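Local coordinates for Ice-binding protein isoform1a (Antarctomyces psychrotrophicus, PDB 7BWX), which binds to ice, apparently at water molecules of its prism planes, and so probably acts as an antifreeze protein of an Antarctic ascomycete fungus, at residues V101-S106 with V127-T132; I179-G184 with D200-T205. The protein carries 1 engineered substitution. All blocks are in the same frame, centred on the assembly; numbering follows the deposited sequence.

Contact 1: residues V101-S106 with V127-T132; sequences VYKYDS and VFQLAT. With SO4 (sulfate ion), chain H.
Y102 and Y104 bond through both N and O to V127, Q129 and A131 of the neighbouring parallel segment. Y102 N donates to V127 O at 2.9 Å, and Q129 N returns a bond to Y102 O at 2.8 Å. Y104 N to Q129 O and A131 N to Y104 O continue the series. Past the strands, a water links S106 O to T132 N, and T132 OG1 donates to O1 of a sulfate, probably from the crystallisation liquor.

Side chains pack on both faces. On one, V101 CG1, anti to its backbone N (chi1 -175°), lies 3.5 Å from Q129 CD. Q129 NE2 bonds to the carbonyls of G77 and L80. An alanine at Q129 would probably leave these two carbonyls without that donor and V101 CG1 without its amide cover. On the other face, the Y102 and F128 rings are nearly parallel, at 18°, but slid apart so that they barely overlap. Y104 CE1 meets the F128 ring at its edge, and Y104 CD1 packs on L130 CD2 at 3.6 Å. F97 stacks on Y102 and W155 on F128, extending the aromatic packing.

Parallel strands of successive coils stacked in register, here with aromatic side chains layered on one face, are characteristic of a right-handed beta-helix.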
ATOM      1  N   VAL A 101     -14.487   6.604   3.819  1.00 19.95           N
ATOM      2  CA  VAL A 101     -13.950   5.498   4.641  1.00 18.99           C
ATOM      3  C   VAL A 101     -14.872   4.326   4.379  1.00 19.01           C
ATOM      4  O   VAL A 101     -16.071   4.359   4.817  1.00 20.71           O
ATOM      5  CB  VAL A 101     -13.866   5.938   6.116  1.00 18.26           C
ATOM      6  CG1 VAL A 101     -13.206   4.889   7.008  1.00 19.22           C
ATOM      7  CG2 VAL A 101     -13.150   7.267   6.218  1.00 18.96           C
ATOM      8  N   TYR A 102     -14.377   3.335   3.658  1.00 17.51           N
ATOM      9  CA  TYR A 102     -15.155   2.161   3.199  1.00 19.19           C
ATOM     10  C   TYR A 102     -14.791   0.972   4.083  1.00 21.82           C
ATOM     11  O   TYR A 102     -13.584   0.565   4.119  1.00 19.08           O
ATOM     12  CB  TYR A 102     -14.818   1.847   1.741  1.00 20.35           C
ATOM     13  CG  TYR A 102     -15.303   2.895   0.775  1.00 21.28           C
ATOM     14  CD1 TYR A 102     -14.624   4.071   0.562  1.00 21.84           C
ATOM     15  CD2 TYR A 102     -16.469   2.695   0.050  1.00 23.82           C
ATOM     16  CE1 TYR A 102     -15.080   5.027  -0.335  1.00 22.23           C
ATOM     17  CE2 TYR A 102     -16.986   3.668  -0.784  1.00 22.63           C
ATOM     18  CZ  TYR A 102     -16.277   4.824  -1.000  1.00 25.02           C
ATOM     19  OH  TYR A 102     -16.793   5.770  -1.841  1.00 25.37           O
ATOM     20  N   LYS A 103     -15.781   0.431   4.786  1.00 20.27           N
ATOM     21  CA  LYS A 103     -15.601  -0.723   5.693  1.00 21.08           C
ATOM     22  C   LYS A 103     -15.957  -2.005   4.970  1.00 19.53           C
ATOM     23  O   LYS A 103     -17.142  -2.183   4.522  1.00 19.94           O
ATOM     24  CB  LYS A 103     -16.421  -0.500   6.970  1.00 24.80           C
ATOM     25  CG  LYS A 103     -16.492  -1.675   7.932  1.00 31.77           C
ATOM     26  CD  LYS A 103     -17.094  -1.291   9.292  1.00 38.55           C
ATOM     27  CE  LYS A 103     -18.597  -1.404   9.346  1.00 47.43           C
ATOM     28  NZ  LYS A 103     -19.037  -2.822   9.235  1.00 51.00           N
ATOM     29  N   TYR A 104     -15.017  -2.936   4.931  1.00 17.28           N
ATOM     30  CA  TYR A 104     -15.214  -4.306   4.433  1.00 17.24           C
ATOM     31  C   TYR A 104     -14.934  -5.290   5.557  1.00 19.93           C
ATOM     32  O   TYR A 104     -13.768  -5.308   6.092  1.00 19.71           O
ATOM     33  CB  TYR A 104     -14.322  -4.584   3.224  1.00 18.70           C
ATOM     34  CG  TYR A 104     -14.695  -3.802   1.984  1.00 19.33           C
ATOM     35  CD1 TYR A 104     -14.297  -2.491   1.809  1.00 18.92           C
ATOM     36  CD2 TYR A 104     -15.445  -4.385   0.982  1.00 19.81           C
ATOM     37  CE1 TYR A 104     -14.634  -1.757   0.682  1.00 20.69           C
ATOM     38  CE2 TYR A 104     -15.778  -3.678  -0.166  1.00 21.11           C
ATOM     39  CZ  TYR A 104     -15.389  -2.360  -0.310  1.00 21.27           C
ATOM     40  OH  TYR A 104     -15.711  -1.698  -1.458  1.00 20.56           O
ATOM     41  N   ASP A 105     -15.900  -6.168   5.855  1.00 19.56           N
ATOM     42  CA  ASP A 105     -15.790  -7.086   7.010  1.00 22.56           C
ATOM     43  C   ASP A 105     -15.069  -8.365   6.653  1.00 21.88           C
ATOM     44  O   ASP A 105     -14.729  -9.100   7.573  1.00 21.64           O
ATOM     45  CB  ASP A 105     -17.151  -7.504   7.547  1.00 26.98           C
ATOM     46  CG  ASP A 105     -18.030  -6.339   7.911  1.00 32.49           C
ATOM     47  OD1 ASP A 105     -17.489  -5.319   8.400  1.00 34.20           O
ATOM     48  OD2 ASP A 105     -19.271  -6.486   7.717  1.00 42.11           O
ATOM     49  N   SER A 106     -14.863  -8.690   5.385  1.00 19.79           N
ATOM     50  CA  SER A 106     -14.241  -9.986   5.073  1.00 22.60           C
ATOM     51  C   SER A 106     -13.224  -9.827   3.925  1.00 18.14           C
ATOM     52  O   SER A 106     -12.980  -8.688   3.524  1.00 18.96           O
ATOM     53  CB  SER A 106     -15.370 -10.973   4.832  1.00 30.36           C
ATOM     54  OG  SER A 106     -16.074 -10.624   3.656  1.00 39.03           O
ATOM     55  N   VAL A 127     -10.006   5.804   2.482  1.00 15.96           N
ATOM     56  CA  VAL A 127      -9.472   4.824   3.464  1.00 16.06           C
ATOM     57  C   VAL A 127     -10.295   3.563   3.281  1.00 17.29           C
ATOM     58  O   VAL A 127     -11.510   3.591   3.556  1.00 16.95           O
ATOM     59  CB  VAL A 127      -9.506   5.331   4.913  1.00 17.10           C
ATOM     60  CG1 VAL A 127      -8.906   4.277   5.817  1.00 17.93           C
ATOM     61  CG2 VAL A 127      -8.836   6.654   5.085  1.00 17.20           C
ATOM     62  N   PHE A 128      -9.662   2.510   2.784  1.00 16.39           N
ATOM     63  CA  PHE A 128     -10.255   1.184   2.681  1.00 16.10           C
ATOM     64  C   PHE A 128      -9.896   0.419   3.941  1.00 15.97           C
ATOM     65  O   PHE A 128      -8.740   0.029   4.091  1.00 15.97           O
ATOM     66  CB  PHE A 128      -9.834   0.532   1.379  1.00 16.89           C
ATOM     67  CG  PHE A 128     -10.426   1.234   0.178  1.00 17.09           C
ATOM     68  CD1 PHE A 128     -11.673   0.872  -0.310  1.00 19.35           C
ATOM     69  CD2 PHE A 128      -9.722   2.227  -0.471  1.00 19.13           C
ATOM     70  CE1 PHE A 128     -12.233   1.538  -1.398  1.00 19.30           C
ATOM     71  CE2 PHE A 128     -10.247   2.870  -1.583  1.00 21.08           C
ATOM     72  CZ  PHE A 128     -11.513   2.526  -2.039  1.00 20.20           C
ATOM     73  N   GLN A 129     -10.920   0.126   4.739  1.00 15.64           N
ATOM     74  CA  GLN A 129     -10.795  -0.646   6.000  1.00 16.39           C
ATOM     75  C   GLN A 129     -11.112  -2.085   5.646  1.00 16.00           C
ATOM     76  O   GLN A 129     -12.334  -2.450   5.613  1.00 16.50           O
ATOM     77  CB  GLN A 129     -11.708  -0.087   7.096  1.00 15.47           C
ATOM     78  CG  GLN A 129     -11.463   1.374   7.405  1.00 16.39           C
ATOM     79  CD  GLN A 129     -12.419   1.857   8.467  1.00 18.64           C
ATOM     80  OE1 GLN A 129     -13.627   1.618   8.362  1.00 18.21           O
ATOM     81  NE2 GLN A 129     -11.901   2.559   9.464  1.00 15.96           N
ATOM     82  N   LEU A 130     -10.086  -2.857   5.302  1.00 15.35           N
ATOM     83  CA  LEU A 130     -10.231  -4.264   4.880  1.00 15.54           C
ATOM     84  C   LEU A 130      -9.945  -5.146   6.097  1.00 17.88           C
ATOM     85  O   LEU A 130      -8.816  -5.194   6.560  1.00 16.60           O
ATOM     86  CB  LEU A 130      -9.306  -4.535   3.695  1.00 16.04           C
ATOM     87  CG  LEU A 130      -9.389  -3.513   2.559  1.00 17.88           C
ATOM     88  CD1 LEU A 130      -8.495  -3.887   1.390  1.00 19.63           C
ATOM     89  CD2 LEU A 130     -10.817  -3.326   2.061  1.00 17.46           C
ATOM     90  N   ALA A 131     -10.974  -5.735   6.692  1.00 17.35           N
ATOM     91  CA  ALA A 131     -10.811  -6.428   7.982  1.00 17.78           C
ATOM     92  C   ALA A 131      -9.794  -7.568   7.868  1.00 18.55           C
ATOM     93  O   ALA A 131      -9.179  -7.840   8.888  1.00 18.63           O
ATOM     94  CB  ALA A 131     -12.125  -6.937   8.513  1.00 20.69           C
ATOM     95  N   THR A 132      -9.677  -8.272   6.748  1.00 15.43           N
ATOM     96  CA  THR A 132      -8.730  -9.401   6.625  1.00 16.38           C
ATOM     97  C   THR A 132      -7.806  -9.173   5.419  1.00 17.22           C
ATOM     98  O   THR A 132      -7.008  -8.220   5.473  1.00 16.61           O
ATOM     99  CB  THR A 132      -9.422 -10.766   6.614  1.00 19.89           C
ATOM    100  OG1 THR A 132     -10.260 -10.898   5.465  1.00 18.63           O
ATOM    101  CG2 THR A 132     -10.207 -11.012   7.894  1.00 20.89           C
TER
HETATM  102  S   SO4 H 302     -12.223 -14.044   5.618  1.00 55.85           S
HETATM  103  O1  SO4 H 302     -10.840 -13.543   5.574  1.00 42.72           O
HETATM  104  O2  SO4 H 302     -12.319 -15.231   4.806  1.00 56.61           O
HETATM  105  O3  SO4 H 302     -12.563 -14.342   7.000  1.00 61.84           O
HETATM  106  O4  SO4 H 302     -13.191 -13.069   5.096  1.00 45.84           O
HETATM  107  O   HOH W   1     -10.400  -7.683   4.040  1.00 15.15           O

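Contact 2: residues I179-G184 with D200-T205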
ATOM      1  N   ILE A 179       3.101  -8.181   3.039  1.00 12.70           N
ATOM      2  CA  ILE A 179       2.743  -7.643   1.697  1.00 12.18           C
ATOM      3  C   ILE A 179       3.554  -8.422   0.697  1.00 12.74           C
ATOM      4  O   ILE A 179       4.773  -8.372   0.783  1.00 13.27           O
ATOM      5  CB  ILE A 179       2.938  -6.133   1.552  1.00 12.32           C
ATOM      6  CG1 ILE A 179       2.107  -5.372   2.558  1.00 12.38           C
ATOM      7  CG2 ILE A 179       2.579  -5.675   0.126  1.00 13.13           C
ATOM      8  CD1 ILE A 179       2.382  -3.904   2.608  1.00 12.55           C
ATOM      9  N   ALA A 180       2.891  -9.088  -0.245  1.00 14.04           N
ATOM     10  CA  ALA A 180       3.541  -9.845  -1.338  1.00 13.23           C
ATOM     11  C   ALA A 180       3.130  -9.198  -2.668  1.00 15.72           C
ATOM     12  O   ALA A 180       1.941  -9.150  -2.981  1.00 16.04           O
ATOM     13  CB  ALA A 180       3.172 -11.284  -1.278  1.00 13.39           C
ATOM     14  N   ALA A 181       4.107  -8.655  -3.387  1.00 15.52           N
ATOM     15  CA  ALA A 181       3.913  -8.133  -4.744  1.00 15.52           C
ATOM     16  C   ALA A 181       4.426  -9.205  -5.705  1.00 15.12           C
ATOM     17  O   ALA A 181       5.633  -9.508  -5.726  1.00 16.04           O
ATOM     18  CB  ALA A 181       4.582  -6.798  -4.839  1.00 14.90           C
ATOM     19  N   GLN A 182       3.516  -9.804  -6.447  1.00 15.27           N
ATOM     20  CA  GLN A 182       3.856 -10.868  -7.412  1.00 16.88           C
ATOM     21  C   GLN A 182       4.444 -10.252  -8.694  1.00 15.64           C
ATOM     22  O   GLN A 182       4.424  -9.010  -8.864  1.00 14.30           O
ATOM     23  CB  GLN A 182       2.627 -11.733  -7.680  1.00 18.48           C
ATOM     24  CG  GLN A 182       2.196 -12.502  -6.434  1.00 23.93           C
ATOM     25  CD  GLN A 182       0.966 -13.350  -6.637  1.00 27.96           C
ATOM     26  OE1 GLN A 182       0.174 -13.156  -7.543  1.00 36.26           O
ATOM     27  NE2 GLN A 182       0.818 -14.331  -5.770  1.00 34.04           N
ATOM     28  N   THR A 183       5.023 -11.125  -9.516  1.00 15.06           N
ATOM     29  CA  THR A 183       5.798 -10.772 -10.720  1.00 15.19           C
ATOM     30  C   THR A 183       5.136  -9.613 -11.452  1.00 13.81           C
ATOM     31  O   THR A 183       4.017  -9.731 -11.927  1.00 14.17           O
ATOM     32  CB  THR A 183       5.941 -11.970 -11.677  1.00 17.41           C
ATOM     33  OG1 THR A 183       6.283 -13.101 -10.877  1.00 18.78           O
ATOM     34  CG2 THR A 183       7.017 -11.744 -12.716  1.00 18.62           C
ATOM     35  N   GLY A 184       5.869  -8.535 -11.566  1.00 14.35           N
ATOM     36  CA  GLY A 184       5.538  -7.439 -12.477  1.00 15.57           C
ATOM     37  C   GLY A 184       4.536  -6.498 -11.882  1.00 14.09           C
ATOM     38  O   GLY A 184       4.207  -5.520 -12.587  1.00 13.48           O
ATOM     39  N   ASP A 200       8.810  -9.356  -6.499  1.00 12.99           N
ATOM     40  CA  ASP A 200       9.308 -10.066  -7.690  1.00 13.87           C
ATOM     41  C   ASP A 200       9.140  -9.115  -8.893  1.00 13.99           C
ATOM     42  O   ASP A 200       7.999  -8.948  -9.336  1.00 13.63           O
ATOM     43  CB  ASP A 200       8.572 -11.393  -7.846  1.00 16.04           C
ATOM     44  CG  ASP A 200       9.044 -12.184  -9.080  1.00 21.36           C
ATOM     45  OD1 ASP A 200       9.872 -11.676  -9.860  1.00 21.06           O
ATOM     46  OD2 ASP A 200       8.569 -13.284  -9.261  1.00 27.22           O
ATOM     47  N   SER A 201      10.230  -8.523  -9.368  1.00 15.02           N
ATOM     48  CA  SER A 201      10.268  -7.683 -10.578  1.00 14.63           C
ATOM     49  C   SER A 201       9.193  -6.628 -10.483  1.00 14.78           C
ATOM     50  O   SER A 201       8.456  -6.411 -11.475  1.00 13.44           O
ATOM     51  CB  SER A 201      10.091  -8.570 -11.794  1.00 16.61           C
ATOM     52  OG  SER A 201      10.980  -9.677 -11.645  1.00 22.64           O
ATOM     53  N   ASN A 202       9.180  -5.885  -9.382  1.00 13.91           N
ATOM     54  CA  ASN A 202       8.143  -4.852  -9.182  1.00 13.99           C
ATOM     55  C   ASN A 202       8.708  -3.467  -9.434  1.00 13.69           C
ATOM     56  O   ASN A 202       9.939  -3.256  -9.420  1.00 16.34           O
ATOM     57  CB  ASN A 202       7.545  -4.887  -7.780  1.00 14.11           C
ATOM     58  CG  ASN A 202       7.072  -6.272  -7.451  1.00 14.96           C
ATOM     59  OD1 ASN A 202       7.637  -6.921  -6.569  1.00 14.95           O
ATOM     60  ND2 ASN A 202       6.038  -6.700  -8.148  1.00 13.83           N
ATOM     61  N   THR A 203       7.816  -2.509  -9.615  1.00 13.15           N
ATOM     62  CA  THR A 203       8.196  -1.085  -9.573  1.00 13.41           C
ATOM     63  C   THR A 203       7.297  -0.409  -8.561  1.00 12.96           C
ATOM     64  O   THR A 203       6.084  -0.501  -8.693  1.00 14.75           O
ATOM     65  CB  THR A 203       8.060  -0.370 -10.924  1.00 15.32           C
ATOM     66  OG1 THR A 203       8.798  -1.171 -11.829  1.00 17.16           O
ATOM     67  CG2 THR A 203       8.603   1.045 -10.890  1.00 15.72           C
ATOM     68  N   VAL A 204       7.889   0.260  -7.605  1.00 12.89           N
ATOM     69  CA  VAL A 204       7.169   1.023  -6.572  1.00 12.79           C
ATOM     70  C   VAL A 204       7.706   2.437  -6.614  1.00 12.93           C
ATOM     71  O   VAL A 204       8.947   2.649  -6.431  1.00 14.63           O
ATOM     72  CB  VAL A 204       7.384   0.412  -5.173  1.00 12.86           C
ATOM     73  CG1 VAL A 204       6.610   1.221  -4.136  1.00 12.86           C
ATOM     74  CG2 VAL A 204       7.072  -1.058  -5.158  1.00 12.35           C
ATOM     75  N   THR A 205       6.819   3.375  -6.842  1.00 13.38           N
ATOM     76  CA  THR A 205       7.171   4.796  -6.893  1.00 13.15           C
ATOM     77  C   THR A 205       6.369   5.586  -5.868  1.00 12.73           C
ATOM     78  O   THR A 205       5.146   5.776  -6.042  1.00 12.31           O
ATOM     79  CB  THR A 205       6.939   5.341  -8.315  1.00 13.74           C
ATOM     80  OG1 THR A 205       7.691   4.529  -9.208  1.00 13.24           O
ATOM     81  CG2 THR A 205       7.354   6.793  -8.418  1.00 15.37           C
TER
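A turn between two faces of the beta-solenoid is joined here to the matching turn of a later coil. At this corner T183 stands beside D200, their side chains pointing the same way. T183 OG1 donates to D200 OD2 at 2.8 Å, meeting it from above the carboxylate plane, 70° out of it. With D200 CG anti to its backbone N (chi1 180°), the carboxylate lies alongside T183. The other carboxylate oxygen, D200 OD1, accepts a bond from S201 OG at 2.9 Å. The carboxylate thus bonds to hydroxyls of both turns.

N202 is buried and turns its amide back across the corner. N202 ND2 donates to Q182 O at 2.9 Å and also to A185 O. The Q182 oxygen lies almost in the amide plane. N202 OD1 takes the backbone N-H of D200 at 2.7 Å, so both ends of the amide are held. A181 CB packs against this group, 3.5 Å from N202 OD1.

Backbone contacts complete the join. G184 N donates to D200 O at 3.1 Å, and T183 CA makes a CA-H...O contact with the same oxygen. The positive phi of G184, 83°, suits a glycine in this turn.

An inward asparagine amide bonded to turn backbone is an arrangement known from beta-helix corners.

From the N terminus, the chain reaches contact 1 first. The 101-106 and 127-132 segments close a loop of 20 residues that includes strand 113-117. The chain then passes through strands 153-157 and 172-175, which continue the parallel pairing from 126-130. Contact 2 opens after that and closes a loop of 15 residues, from 179-184 to 200-205, with strand 186-192 inside it. The two loops are in series and neither nest nor cross. Their centres lie about 23 Å apart, on opposite sides of the chain's centre. Contact 1 pairs strands within one face of the solenoid. Contact 2 ties turns at the ends of strands 179-181 and 197-200, just before strand 203-205.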